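Local coordinates for protein bottromycin amidohydrolase (Streptomyces purpureus, PDB 6I5S) that probably hydrolyses a thiazoline-containing amide intermediate in bottromycin biosynthesis, as a zinc-binding amidohydrolase that acts as gatekeeper of the pathway, at residues 24-27 against 28-32; 95-99 against 100-104; 352-356 against 357-361; 436-439 against 440-443. One frame throughout, in Å; residues are numbered along the deposited sequence.

Interaction 1 of 4, residues 24-27 against 28-32; sequences LVAA and LERLA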
ATOM      1  N   LEU A  24     -20.400   6.916  -3.898  1.00 33.17           N
ATOM      2  CA  LEU A  24     -19.195   6.266  -4.395  1.00 29.45           C
ATOM      3  C   LEU A  24     -19.422   4.773  -4.590  1.00 26.60           C
ATOM      4  O   LEU A  24     -18.948   4.196  -5.575  1.00 31.64           O
ATOM      5  CB  LEU A  24     -18.023   6.523  -3.435  1.00 32.22           C
ATOM      6  CG  LEU A  24     -17.386   7.928  -3.428  1.00 39.92           C
ATOM      7  CD1 LEU A  24     -16.200   7.959  -2.431  1.00 35.67           C
ATOM      8  CD2 LEU A  24     -16.897   8.219  -4.767  1.00 44.68           C
ATOM      9  N   VAL A  25     -20.124   4.130  -3.656  1.00 31.82           N
ATOM     10  CA  VAL A  25     -20.491   2.718  -3.824  1.00 28.28           C
ATOM     11  C   VAL A  25     -21.326   2.538  -5.068  1.00 27.01           C
ATOM     12  O   VAL A  25     -21.112   1.612  -5.874  1.00 34.83           O
ATOM     13  CB  VAL A  25     -21.241   2.217  -2.582  1.00 30.24           C
ATOM     14  CG1 VAL A  25     -21.713   0.770  -2.773  1.00 35.34           C
ATOM     15  CG2 VAL A  25     -20.358   2.273  -1.362  1.00 32.88           C
ATOM     16  N   ALA A  26     -22.307   3.416  -5.240  1.00 30.05           N
ATOM     17  CA  ALA A  26     -23.155   3.337  -6.429  1.00 34.54           C
ATOM     18  C   ALA A  26     -22.324   3.423  -7.707  1.00 31.71           C
ATOM     19  O   ALA A  26     -22.571   2.686  -8.670  1.00 32.05           O
ATOM     20  CB  ALA A  26     -24.203   4.452  -6.392  1.00 34.42           C
ATOM     21  N   ALA A  27     -21.347   4.348  -7.745  1.00 33.70           N
ATOM     22  CA  ALA A  27     -20.491   4.462  -8.924  1.00 32.20           C
ATOM     23  C   ALA A  27     -19.704   3.180  -9.176  1.00 33.99           C
ATOM     24  O   ALA A  27     -19.622   2.719 -10.329  1.00 36.29           O
ATOM     25  CB  ALA A  27     -19.558   5.654  -8.801  1.00 31.38           C
ATOM     26  N   LEU A  28     -19.139   2.576  -8.111  1.00 29.39           N
ATOM     27  CA  LEU A  28     -18.320   1.373  -8.266  1.00 26.96           C
ATOM     28  C   LEU A  28     -19.207   0.184  -8.663  1.00 29.81           C
ATOM     29  O   LEU A  28     -18.793  -0.665  -9.457  1.00 29.54           O
ATOM     30  CB  LEU A  28     -17.543   1.074  -6.982  1.00 29.95           C
ATOM     31  CG  LEU A  28     -16.572   2.157  -6.492  1.00 29.81           C
ATOM     32  CD1 LEU A  28     -15.957   1.694  -5.247  1.00 30.39           C
ATOM     33  CD2 LEU A  28     -15.509   2.340  -7.517  1.00 28.58           C
ATOM     34  N   GLU A  29     -20.448   0.166  -8.189  1.00 30.75           N
ATOM     35  CA  GLU A  29     -21.406  -0.880  -8.630  1.00 30.39           C
ATOM     36  C   GLU A  29     -21.753  -0.743 -10.102  1.00 34.80           C
ATOM     37  O   GLU A  29     -21.779  -1.746 -10.821  1.00 35.19           O
ATOM     38  CB  GLU A  29     -22.661  -0.810  -7.783  1.00 35.13           C
ATOM     39  CG  GLU A  29     -22.417  -1.271  -6.371  1.00 39.02           C
ATOM     40  CD  GLU A  29     -23.701  -1.388  -5.517  1.00 55.99           C
ATOM     41  OE1 GLU A  29     -24.784  -0.937  -5.951  1.00 46.42           O
ATOM     42  OE2 GLU A  29     -23.624  -1.943  -4.398  1.00 57.14           O
ATOM     43  N   ARG A  30     -21.982   0.492 -10.580  1.00 32.01           N
ATOM     44  CA  ARG A  30     -22.306   0.700 -11.997  1.00 36.86           C
ATOM     45  C   ARG A  30     -21.152   0.280 -12.885  1.00 33.42           C
ATOM     46  O   ARG A  30     -21.356  -0.345 -13.927  1.00 36.75           O
ATOM     47  CB  ARG A  30     -22.647   2.166 -12.273  1.00 37.50           C
ATOM     48  CG  ARG A  30     -24.031   2.598 -11.801  1.00 54.39           C
ATOM     49  CD  ARG A  30     -24.435   4.018 -12.329  1.00 56.47           C
ATOM     50  NE  ARG A  30     -23.411   5.028 -12.031  1.00 58.08           N
ATOM     51  CZ  ARG A  30     -23.376   5.776 -10.934  1.00 45.56           C
ATOM     52  NH1 ARG A  30     -24.326   5.660 -10.019  1.00 49.17           N
ATOM     53  NH2 ARG A  30     -22.383   6.637 -10.745  1.00 52.93           N
ATOM     54  N   LEU A  31     -19.927   0.637 -12.489  1.00 32.47           N
ATOM     55  CA  LEU A  31     -18.750   0.266 -13.260  1.00 29.18           C
ATOM     56  C   LEU A  31     -18.570  -1.241 -13.355  1.00 33.61           C
ATOM     57  O   LEU A  31     -17.994  -1.719 -14.340  1.00 33.53           O
ATOM     58  CB  LEU A  31     -17.491   0.948 -12.654  1.00 29.61           C
ATOM     59  CG  LEU A  31     -17.519   2.470 -12.844  1.00 36.70           C
ATOM     60  CD1 LEU A  31     -16.487   3.121 -11.900  1.00 32.97           C
ATOM     61  CD2 LEU A  31     -17.244   2.901 -14.296  1.00 38.88           C
ATOM     62  N   ALA A  32     -19.086  -2.023 -12.372  1.00 29.98           N
ATOM     63  CA  ALA A  32     -18.871  -3.462 -12.389  1.00 31.81           C
ATOM     64  C   ALA A  32     -19.738  -4.143 -13.438  1.00 34.15           C
ATOM     65  O   ALA A  32     -19.547  -5.332 -13.714  1.00 34.77           O
ATOM     66  CB  ALA A  32     -19.116  -4.021 -10.996  1.00 35.31           C
TER
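Arg30 folds back over Ala26 and Ala27, and Glu29 crosses Val25 at a slant, all within the alpha-helix 23-31; the contact is a local one between neighbouring helical turns. Its backbone part is the regular i to i+4 pattern. Glu29 N donates to Val25 O at 2.8 Å, and Leu28, Arg30 and Leu31 in the same way give their N-H groups to the carbonyl oxygens of Leu24, Ala26 and Ala27.

Leu28 CG and Leu31 CG each lie 3.3 Å from a carbonyl oxygen, Leu24 O and Ala27 O respectively. Their branches lead on into apolar packing, where Leu28 reaches Val100 and Val104 and Leu31 meets Leu437. Leucine suits the side turned into the protein, and the small Ala27 lets Leu440 of helix 431-444 come close.

The two charged residues lay their chains along the helix. With its CG1 turned opposite the backbone N (chi1 176°), Val25 meets Glu29 OE2 at 3.7 Å, while Glu29 CG lies 3.2 Å from Val25 O. Both Glu29 and Arg30 are exposed, which fits their charges, and their methylenes cover backbone. A bend at chi3 (-53°) brings the guanidinium of Arg30 back, with one face toward Ala26 O and Ala27 CA. Alanine has little bulk to hinder this approach: Arg30 NH2 comes to 3.4 Å from Ala27 CA and 3.6 Å from Ala27 CB.

Interaction 2 of 4, residues 95-99 against 100-104; sequences AHVSS and VSDLV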
ATOM      1  N   ALA A  95      -1.727  -0.643   3.642  1.00 28.66           N
ATOM      2  CA  ALA A  95      -2.838   0.297   3.606  1.00 30.67           C
ATOM      3  C   ALA A  95      -3.769   0.012   4.778  1.00 38.67           C
ATOM      4  O   ALA A  95      -3.807  -1.103   5.303  1.00 34.30           O
ATOM      5  CB  ALA A  95      -3.607   0.221   2.278  1.00 31.95           C
ATOM      6  N   HIS A  96      -4.423   1.066   5.261  1.00 28.94           N
ATOM      7  CA  HIS A  96      -5.451   0.974   6.291  1.00 30.68           C
ATOM      8  C   HIS A  96      -6.723   1.518   5.637  1.00 27.30           C
ATOM      9  O   HIS A  96      -7.096   2.673   5.819  1.00 31.01           O
ATOM     10  CB  HIS A  96      -5.065   1.728   7.547  1.00 37.31           C
ATOM     11  CG  HIS A  96      -3.926   1.083   8.282  1.00 75.58           C
ATOM     12  ND1 HIS A  96      -4.065  -0.097   8.987  1.00 82.99           N
ATOM     13  CD2 HIS A  96      -2.619   1.418   8.370  1.00 86.74           C
ATOM     14  CE1 HIS A  96      -2.898  -0.444   9.495  1.00 80.57           C
ATOM     15  NE2 HIS A  96      -2.006   0.459   9.135  1.00 74.08           N
ATOM     16  N   VAL A  97      -7.364   0.666   4.858  1.00 29.32           N
ATOM     17  CA  VAL A  97      -8.612   0.992   4.173  1.00 26.60           C
ATOM     18  C   VAL A  97      -9.729   0.919   5.194  1.00 30.61           C
ATOM     19  O   VAL A  97      -9.945  -0.130   5.813  1.00 31.02           O
ATOM     20  CB  VAL A  97      -8.834   0.030   3.022  1.00 27.96           C
ATOM     21  CG1 VAL A  97     -10.256   0.164   2.501  1.00 32.08           C
ATOM     22  CG2 VAL A  97      -7.779   0.321   1.961  1.00 27.39           C
ATOM     23  N   SER A  98     -10.423   2.052   5.388  1.00 24.79           N
ATOM     24  CA  SER A  98     -11.510   2.194   6.339  1.00 24.39           C
ATOM     25  C   SER A  98     -12.792   2.704   5.704  1.00 30.04           C
ATOM     26  O   SER A  98     -13.833   2.715   6.374  1.00 30.93           O
ATOM     27  CB  SER A  98     -11.113   3.154   7.478  1.00 37.79           C
ATOM     28  OG  SER A  98     -10.071   2.590   8.225  1.00 66.38           O
ATOM     29  N   SER A  99     -12.741   3.110   4.445  1.00 28.60           N
ATOM     30  CA  SER A  99     -13.916   3.666   3.776  1.00 31.27           C
ATOM     31  C   SER A  99     -13.810   3.466   2.271  1.00 27.52           C
ATOM     32  O   SER A  99     -12.734   3.228   1.706  1.00 28.60           O
ATOM     33  CB  SER A  99     -14.100   5.173   4.063  1.00 39.15           C
ATOM     34  OG  SER A  99     -13.165   5.898   3.353  1.00 45.01           O
ATOM     35  N   VAL A 100     -14.975   3.537   1.623  1.00 28.39           N
ATOM     36  CA  VAL A 100     -14.996   3.471   0.162  1.00 25.78           C
ATOM     37  C   VAL A 100     -14.199   4.615  -0.469  1.00 27.94           C
ATOM     38  O   VAL A 100     -13.667   4.457  -1.572  1.00 27.88           O
ATOM     39  CB  VAL A 100     -16.456   3.453  -0.331  1.00 29.05           C
ATOM     40  CG1 VAL A 100     -17.170   4.720   0.076  1.00 29.10           C
ATOM     41  CG2 VAL A 100     -16.511   3.274  -1.835  1.00 32.04           C
ATOM     42  N   SER A 101     -14.055   5.749   0.225  1.00 25.32           N
ATOM     43  CA  SER A 101     -13.183   6.820  -0.265  1.00 27.27           C
ATOM     44  C   SER A 101     -11.769   6.312  -0.510  1.00 26.57           C
ATOM     45  O   SER A 101     -11.127   6.670  -1.501  1.00 29.21           O
ATOM     46  CB  SER A 101     -13.201   7.966   0.739  1.00 38.97           C
ATOM     47  OG  SER A 101     -12.260   8.950   0.369  1.00 48.08           O
ATOM     48  N   ASP A 102     -11.230   5.526   0.424  1.00 29.21           N
ATOM     49  CA  ASP A 102      -9.901   4.951   0.244  1.00 27.89           C
ATOM     50  C   ASP A 102      -9.844   4.038  -0.974  1.00 28.64           C
ATOM     51  O   ASP A 102      -8.843   4.019  -1.692  1.00 27.85           O
ATOM     52  CB  ASP A 102      -9.497   4.152   1.485  1.00 24.68           C
ATOM     53  CG  ASP A 102      -9.597   4.937   2.771  1.00 34.19           C
ATOM     54  OD1 ASP A 102      -9.557   6.182   2.739  1.00 34.34           O
ATOM     55  OD2 ASP A 102      -9.647   4.311   3.875  1.00 32.27           O
ATOM     56  N   LEU A 103     -10.874   3.207  -1.173  1.00 25.78           N
ATOM     57  CA  LEU A 103     -10.868   2.274  -2.288  1.00 28.79           C
ATOM     58  C   LEU A 103     -10.818   3.023  -3.617  1.00 26.71           C
ATOM     59  O   LEU A 103     -10.070   2.655  -4.532  1.00 27.46           O
ATOM     60  CB  LEU A 103     -12.113   1.371  -2.201  1.00 28.52           C
ATOM     61  CG  LEU A 103     -12.181   0.390  -0.992  1.00 27.53           C
ATOM     62  CD1 LEU A 103     -13.532  -0.283  -0.974  1.00 32.55           C
ATOM     63  CD2 LEU A 103     -11.083  -0.629  -1.090  1.00 29.82           C
ATOM     64  N   VAL A 104     -11.585   4.105  -3.726  1.00 27.80           N
ATOM     65  CA  VAL A 104     -11.587   4.906  -4.948  1.00 28.11           C
ATOM     66  C   VAL A 104     -10.253   5.599  -5.157  1.00 26.58           C
ATOM     67  O   VAL A 104      -9.720   5.604  -6.272  1.00 28.65           O
ATOM     68  CB  VAL A 104     -12.764   5.909  -4.930  1.00 29.26           C
ATOM     69  CG1 VAL A 104     -12.608   6.879  -6.129  1.00 27.70           C
ATOM     70  CG2 VAL A 104     -14.134   5.172  -4.980  1.00 28.62           C
TER
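Asp102 points its carboxylate back at the loop that enters helix 100-108, and its OD2 takes the N-H of Ser98 at 2.8 Å. The bond is almost straight (177°) and meets OD2 nearly along the carboxylate C-O axis. Ser99 N makes a second, weak bond to the same Asp102 OD2 at 3.4 Å. Since Ser99 is the N-cap and Asp102 stands three places on, this weak bond is the side-chain-to-backbone half of a capping-box pattern. An aspartate is apt here: its negative charge lies at the start of the helix, where the dipole probably favours it, and the other oxygen, OD1, forms a salt bridge with Arg300.

Next to this polar turn, Val97 and Leu103 cross at about a right angle, CG1 of the valine meeting CD2 of the leucine at 3.8 Å. Val97 has CG1 anti to its own N (chi1 168°), the placement that carries this methyl to Leu103. The residue before, His96, is a zinc ligand, together with His94, Asp348 and the carboxylated lysine Xaa183.

The turn thus joins strand 84-95 to helix 100-108, with Tyr114 of strand 111-116 against Val97 and Leu103, and Val100 packed on helix 23-31.

Interaction 3 of 4, residues 352-356 against 357-361; sequences PFVVA and GPSFH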
ATOM      1  N   PRO A 352      -2.366  10.604   9.574  1.00 25.06           N
ATOM      2  CA  PRO A 352      -2.592  11.996   9.190  1.00 28.74           C
ATOM      3  C   PRO A 352      -1.784  12.454   7.984  1.00 35.79           C
ATOM      4  O   PRO A 352      -0.567  12.267   7.913  1.00 28.89           O
ATOM      5  CB  PRO A 352      -2.227  12.742  10.460  1.00 28.45           C
ATOM      6  CG  PRO A 352      -2.581  11.767  11.603  1.00 30.62           C
ATOM      7  CD  PRO A 352      -2.177  10.457  11.045  1.00 33.37           C
ATOM      8  N   PHE A 353      -2.501  12.981   6.989  1.00 30.65           N
ATOM      9  CA  PHE A 353      -1.955  13.532   5.748  1.00 27.44           C
ATOM     10  C   PHE A 353      -1.311  12.491   4.848  1.00 29.63           C
ATOM     11  O   PHE A 353      -0.578  12.848   3.918  1.00 30.96           O
ATOM     12  CB  PHE A 353      -1.002  14.687   6.084  1.00 31.34           C
ATOM     13  CG  PHE A 353      -1.734  15.776   6.770  1.00 33.39           C
ATOM     14  CD1 PHE A 353      -2.683  16.511   6.075  1.00 39.69           C
ATOM     15  CD2 PHE A 353      -1.570  16.003   8.108  1.00 40.30           C
ATOM     16  CE1 PHE A 353      -3.421  17.494   6.702  1.00 49.96           C
ATOM     17  CE2 PHE A 353      -2.310  16.998   8.739  1.00 42.46           C
ATOM     18  CZ  PHE A 353      -3.229  17.732   8.031  1.00 45.74           C
ATOM     19  N   VAL A 354      -1.628  11.209   5.059  1.00 28.10           N
ATOM     20  CA  VAL A 354      -1.248  10.129   4.146  1.00 24.76           C
ATOM     21  C   VAL A 354      -2.527   9.671   3.454  1.00 26.55           C
ATOM     22  O   VAL A 354      -3.313   8.932   4.046  1.00 27.90           O
ATOM     23  CB  VAL A 354      -0.547   8.998   4.868  1.00 25.22           C
ATOM     24  CG1 VAL A 354      -0.011   8.007   3.844  1.00 26.99           C
ATOM     25  CG2 VAL A 354       0.594   9.563   5.742  1.00 28.56           C
ATOM     26  N   VAL A 355      -2.752  10.158   2.233  1.00 25.32           N
ATOM     27  CA  VAL A 355      -4.035  10.000   1.547  1.00 24.30           C
ATOM     28  C   VAL A 355      -3.958   8.779   0.650  1.00 27.25           C
ATOM     29  O   VAL A 355      -3.094   8.701  -0.227  1.00 25.47           O
ATOM     30  CB  VAL A 355      -4.389  11.248   0.725  1.00 28.22           C
ATOM     31  CG1 VAL A 355      -5.743  11.065  -0.050  1.00 30.80           C
ATOM     32  CG2 VAL A 355      -4.492  12.485   1.620  1.00 31.71           C
ATOM     33  N   ALA A 356      -4.891   7.836   0.846  1.00 27.50           N
ATOM     34  CA  ALA A 356      -4.950   6.644  -0.007  1.00 25.51           C
ATOM     35  C   ALA A 356      -4.985   7.026  -1.495  1.00 22.98           C
ATOM     36  O   ALA A 356      -5.884   7.733  -1.959  1.00 27.12           O
ATOM     37  CB  ALA A 356      -6.196   5.794   0.340  1.00 28.05           C
ATOM     38  N   GLY A 357      -4.034   6.502  -2.251  1.00 27.36           N
ATOM     39  CA  GLY A 357      -3.911   6.834  -3.649  1.00 24.24           C
ATOM     40  C   GLY A 357      -2.677   7.684  -3.935  1.00 23.52           C
ATOM     41  O   GLY A 357      -1.614   7.180  -4.345  1.00 29.69           O
ATOM     42  N   PRO A 358      -2.770   8.994  -3.709  1.00 25.13           N
ATOM     43  CA  PRO A 358      -1.576   9.833  -3.960  1.00 25.49           C
ATOM     44  C   PRO A 358      -0.382   9.441  -3.114  1.00 25.20           C
ATOM     45  O   PRO A 358       0.746   9.542  -3.591  1.00 26.06           O
ATOM     46  CB  PRO A 358      -2.057  11.253  -3.617  1.00 30.81           C
ATOM     47  CG  PRO A 358      -3.532  11.172  -3.561  1.00 32.61           C
ATOM     48  CD  PRO A 358      -3.915   9.784  -3.248  1.00 25.63           C
ATOM     49  N   SER A 359      -0.613   8.974  -1.884  1.00 25.79           N
ATOM     50  CA  SER A 359       0.491   8.608  -0.986  1.00 25.15           C
ATOM     51  C   SER A 359       1.313   7.456  -1.557  1.00 26.95           C
ATOM     52  O   SER A 359       2.519   7.323  -1.245  1.00 28.78           O
ATOM     53  CB  SER A 359      -0.039   8.231   0.404  1.00 29.35           C
ATOM     54  OG  SER A 359      -0.911   7.114   0.385  1.00 26.94           O
ATOM     55  N   PHE A 360       0.683   6.602  -2.359  1.00 24.40           N
ATOM     56  CA  PHE A 360       1.427   5.526  -3.009  1.00 25.67           C
ATOM     57  C   PHE A 360       2.540   6.111  -3.879  1.00 26.06           C
ATOM     58  O   PHE A 360       3.696   5.653  -3.850  1.00 25.26           O
ATOM     59  CB  PHE A 360       0.489   4.658  -3.843  1.00 22.25           C
ATOM     60  CG  PHE A 360       1.158   3.478  -4.451  1.00 21.12           C
ATOM     61  CD1 PHE A 360       1.431   2.394  -3.656  1.00 26.45           C
ATOM     62  CD2 PHE A 360       1.604   3.484  -5.756  1.00 25.39           C
ATOM     63  CE1 PHE A 360       2.087   1.275  -4.164  1.00 25.76           C
ATOM     64  CE2 PHE A 360       2.239   2.356  -6.287  1.00 26.75           C
ATOM     65  CZ  PHE A 360       2.496   1.261  -5.474  1.00 26.15           C
ATOM     66  N   HIS A 361       2.191   7.108  -4.691  1.00 24.33           N
ATOM     67  CA  HIS A 361       3.177   7.776  -5.533  1.00 27.30           C
ATOM     68  C   HIS A 361       4.131   8.632  -4.721  1.00 27.14           C
ATOM     69  O   HIS A 361       5.270   8.817  -5.149  1.00 25.36           O
ATOM     70  CB  HIS A 361       2.416   8.520  -6.650  1.00 27.47           C
ATOM     71  CG  HIS A 361       1.710   7.547  -7.529  1.00 25.73           C
ATOM     72  ND1 HIS A 361       2.393   6.795  -8.464  1.00 29.26           N
ATOM     73  CD2 HIS A 361       0.447   7.069  -7.491  1.00 26.01           C
ATOM     74  CE1 HIS A 361       1.545   5.934  -9.011  1.00 30.02           C
ATOM     75  NE2 HIS A 361       0.368   6.063  -8.420  1.00 29.51           N
TER
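Val354 lays its CG1 methyl against Ser359 CB at 3.4 Å, closer than carbons usually pack, so these two side chains are pressed together in the buried interior. Ser359 is small enough to be accommodated there. Its OG sits between the backbone N and the carbonyl carbon (chi1 61°), which turns it back toward Val355 O, to which it donates at 2.8 Å from well above the carbonyl plane. Ser359 N reaches the same oxygen at 3.0 Å, from nearly straight ahead, so that Val355 O is gripped by two donors of one residue.

This is the loop that leads into helix 358-369. Since it follows the zinc ligand Asp348, it is consistent with the eighth strand-to-helix loop of an amidohydrolase barrel. Proline suits position 358, where the first turn of a helix needs no N-H, and its CD packs 3.9 Å from Val355 CG1, the side chains meeting at a slant. Gly357 takes backbone angles (phi 110°, psi -82°) at which a beta carbon would run into Ala356 O, reason enough for a glycine. Trp304 of helix 301-313 and Val292 of helix 290-295 border Val355, and Trp438 of helix 431-444 lies against Pro358.

Interaction 4 of 4, residues 436-439 against 440-443; sequences RLWS and LRLS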
ATOM      1  N   ARG A 436     -13.473  11.348 -13.271  1.00 34.04           N
ATOM      2  CA  ARG A 436     -14.784  11.449 -12.650  1.00 36.09           C
ATOM      3  C   ARG A 436     -14.790  10.790 -11.263  1.00 34.97           C
ATOM      4  O   ARG A 436     -15.400  11.312 -10.319  1.00 32.29           O
ATOM      5  CB  ARG A 436     -15.821  10.790 -13.573  1.00 44.92           C
ATOM      6  CG  ARG A 436     -17.264  10.864 -13.128  1.00 70.53           C
ATOM      7  CD  ARG A 436     -18.203  10.328 -14.225  1.00 82.01           C
ATOM      8  NE  ARG A 436     -18.028  11.037 -15.501  1.00 72.97           N
ATOM      9  CZ  ARG A 436     -17.607  10.491 -16.642  1.00 81.88           C
ATOM     10  NH1 ARG A 436     -17.305   9.196 -16.725  1.00 76.20           N
ATOM     11  NH2 ARG A 436     -17.498  11.252 -17.723  1.00 97.29           N
ATOM     12  N   LEU A 437     -14.148   9.631 -11.134  1.00 32.41           N
ATOM     13  CA  LEU A 437     -14.058   8.966  -9.828  1.00 30.48           C
ATOM     14  C   LEU A 437     -13.298   9.810  -8.830  1.00 31.40           C
ATOM     15  O   LEU A 437     -13.727   9.987  -7.689  1.00 31.01           O
ATOM     16  CB  LEU A 437     -13.386   7.592  -9.954  1.00 31.27           C
ATOM     17  CG  LEU A 437     -14.225   6.451 -10.561  1.00 36.50           C
ATOM     18  CD1 LEU A 437     -13.390   5.194 -10.854  1.00 33.26           C
ATOM     19  CD2 LEU A 437     -15.268   6.115  -9.585  1.00 33.43           C
ATOM     20  N   TRP A 438     -12.189  10.388  -9.243  1.00 29.89           N
ATOM     21  CA  TRP A 438     -11.436  11.233  -8.318  1.00 29.53           C
ATOM     22  C   TRP A 438     -12.264  12.465  -7.939  1.00 33.20           C
ATOM     23  O   TRP A 438     -12.392  12.807  -6.756  1.00 29.58           O
ATOM     24  CB  TRP A 438     -10.088  11.612  -8.949  1.00 33.36           C
ATOM     25  CG  TRP A 438      -9.145  12.375  -8.053  1.00 35.26           C
ATOM     26  CD1 TRP A 438      -8.660  13.635  -8.278  1.00 33.89           C
ATOM     27  CD2 TRP A 438      -8.555  11.942  -6.801  1.00 29.79           C
ATOM     28  NE1 TRP A 438      -7.808  14.018  -7.264  1.00 34.25           N
ATOM     29  CE2 TRP A 438      -7.728  13.005  -6.345  1.00 30.89           C
ATOM     30  CE3 TRP A 438      -8.626  10.775  -6.034  1.00 27.86           C
ATOM     31  CZ2 TRP A 438      -7.008  12.933  -5.151  1.00 29.43           C
ATOM     32  CZ3 TRP A 438      -7.900  10.724  -4.837  1.00 31.64           C
ATOM     33  CH2 TRP A 438      -7.088  11.777  -4.446  1.00 26.20           C
ATOM     34  N   SER A 439     -12.887  13.128  -8.933  1.00 32.41           N
ATOM     35  CA  SER A 439     -13.722  14.281  -8.624  1.00 32.48           C
ATOM     36  C   SER A 439     -14.838  13.908  -7.643  1.00 30.98           C
ATOM     37  O   SER A 439     -15.135  14.671  -6.713  1.00 34.53           O
ATOM     38  CB  SER A 439     -14.274  14.891  -9.922  1.00 36.82           C
ATOM     39  OG  SER A 439     -15.234  15.830  -9.584  1.00 53.54           O
ATOM     40  N   LEU A 440     -15.451  12.723  -7.812  1.00 32.05           N
ATOM     41  CA  LEU A 440     -16.526  12.338  -6.912  1.00 34.46           C
ATOM     42  C   LEU A 440     -15.989  12.046  -5.514  1.00 28.77           C
ATOM     43  O   LEU A 440     -16.585  12.468  -4.515  1.00 35.72           O
ATOM     44  CB  LEU A 440     -17.222  11.101  -7.452  1.00 40.18           C
ATOM     45  CG  LEU A 440     -18.410  10.603  -6.635  1.00 41.07           C
ATOM     46  CD1 LEU A 440     -19.503  11.616  -6.603  1.00 43.86           C
ATOM     47  CD2 LEU A 440     -18.889   9.343  -7.293  1.00 43.37           C
ATOM     48  N   ARG A 441     -14.829  11.414  -5.450  1.00 29.27           N
ATOM     49  CA  ARG A 441     -14.178  11.150  -4.152  1.00 30.16           C
ATOM     50  C   ARG A 441     -13.918  12.454  -3.404  1.00 31.40           C
ATOM     51  O   ARG A 441     -14.105  12.543  -2.183  1.00 31.00           O
ATOM     52  CB  ARG A 441     -12.864  10.368  -4.389  1.00 33.34           C
ATOM     53  CG  ARG A 441     -11.594  10.880  -3.627  1.00 57.93           C
ATOM     54  CD  ARG A 441     -11.700  10.489  -2.293  1.00 62.52           C
ATOM     55  NE  ARG A 441     -10.529  10.768  -1.452  1.00 40.51           N
ATOM     56  CZ  ARG A 441     -10.525  11.623  -0.459  1.00 37.93           C
ATOM     57  NH1 ARG A 441     -11.553  12.470  -0.267  1.00 34.19           N
ATOM     58  NH2 ARG A 441      -9.476  11.623   0.343  1.00 37.08           N
ATOM     59  N   LEU A 442     -13.516  13.506  -4.125  1.00 33.31           N
ATOM     60  CA  LEU A 442     -13.255  14.795  -3.472  1.00 33.81           C
ATOM     61  C   LEU A 442     -14.550  15.500  -3.090  1.00 32.71           C
ATOM     62  O   LEU A 442     -14.668  15.999  -1.967  1.00 37.33           O
ATOM     63  CB  LEU A 442     -12.410  15.707  -4.386  1.00 32.46           C
ATOM     64  CG  LEU A 442     -11.045  15.123  -4.754  1.00 38.08           C
ATOM     65  CD1 LEU A 442     -10.414  15.965  -5.842  1.00 39.45           C
ATOM     66  CD2 LEU A 442     -10.116  15.051  -3.525  1.00 38.07           C
ATOM     67  N   SER A 443     -15.527  15.549  -4.021  1.00 32.59           N
ATOM     68  CA  SER A 443     -16.782  16.256  -3.766  1.00 37.47           C
ATOM     69  C   SER A 443     -17.522  15.647  -2.582  1.00 36.82           C
ATOM     70  O   SER A 443     -18.089  16.369  -1.762  1.00 41.37           O
ATOM     71  CB  SER A 443     -17.712  16.219  -5.005  1.00 44.72           C
ATOM     72  OG  SER A 443     -17.093  16.731  -6.139  1.00 73.32           O
TER
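Trp438 and Leu442 meet one turn apart on helix 431-444, the leucine setting CD1 over the face of the indole's five-membered ring, 3.9 Å from its centroid and 27° off the normal. It is a CH-pi contact, made possible because Trp438 extends its CG anti to N (chi1 -174°) while Leu442 CG lies beside its own backbone N. Arg441 lies alongside the six-membered ring of the same indole, its CG touching Trp438 CE3 at 3.8 Å.

The four carbonyl oxygens of 436-439 are all met from the next turn. Leu440 N, Arg441 N and Leu442 N donate to Arg436 O, Leu437 O and Trp438 O, each at 2.9 Å. Ser439 O takes two donors from Ser443: the N-H and the hydroxyl OG, both at 2.9 Å. The OG comes from above the carbonyl plane, 41° out of it. Serine is at home in this exposed position because its hydroxyl can share the oxygen already used by its own backbone N-H.

The buried polar ends are satisfied beyond the helix. Arg441 has both terminal nitrogens bonded, NH1 to the carbonyl oxygen of Ala295, which makes a long arginine tolerable in the interior; Trp438 NE1 is likewise hydrogen-bonded outside the two segments. Trp438 also meets His109 and Trp452 edge-to-face.

Leu437 and Arg441 pack on helix 100-108, while Leu440 rests on Leu24 and Ala27 of helix 23-31.

Along the chain the four contacts follow in series, each closing before the next opens, yet they gather in space. Helix 23-31 (interaction 1) and helix 431-444 (interaction 4) both touch helix 100-108, begun by interaction 2, and touch each other, with centres about 13 Å apart. Interaction 3, which opens helix 358-369, has its centre about 11 Å from that of interaction 2 and about 15 Å from that of interaction 4, and touches both; its nearest atoms stay about 10 Å from interaction 1. Segments from the first and last helices of the modelled chain thus pack against helix 100-108, directly after the zinc-binding loop. Interactions 2 and 3 lie closer to the chain's centre.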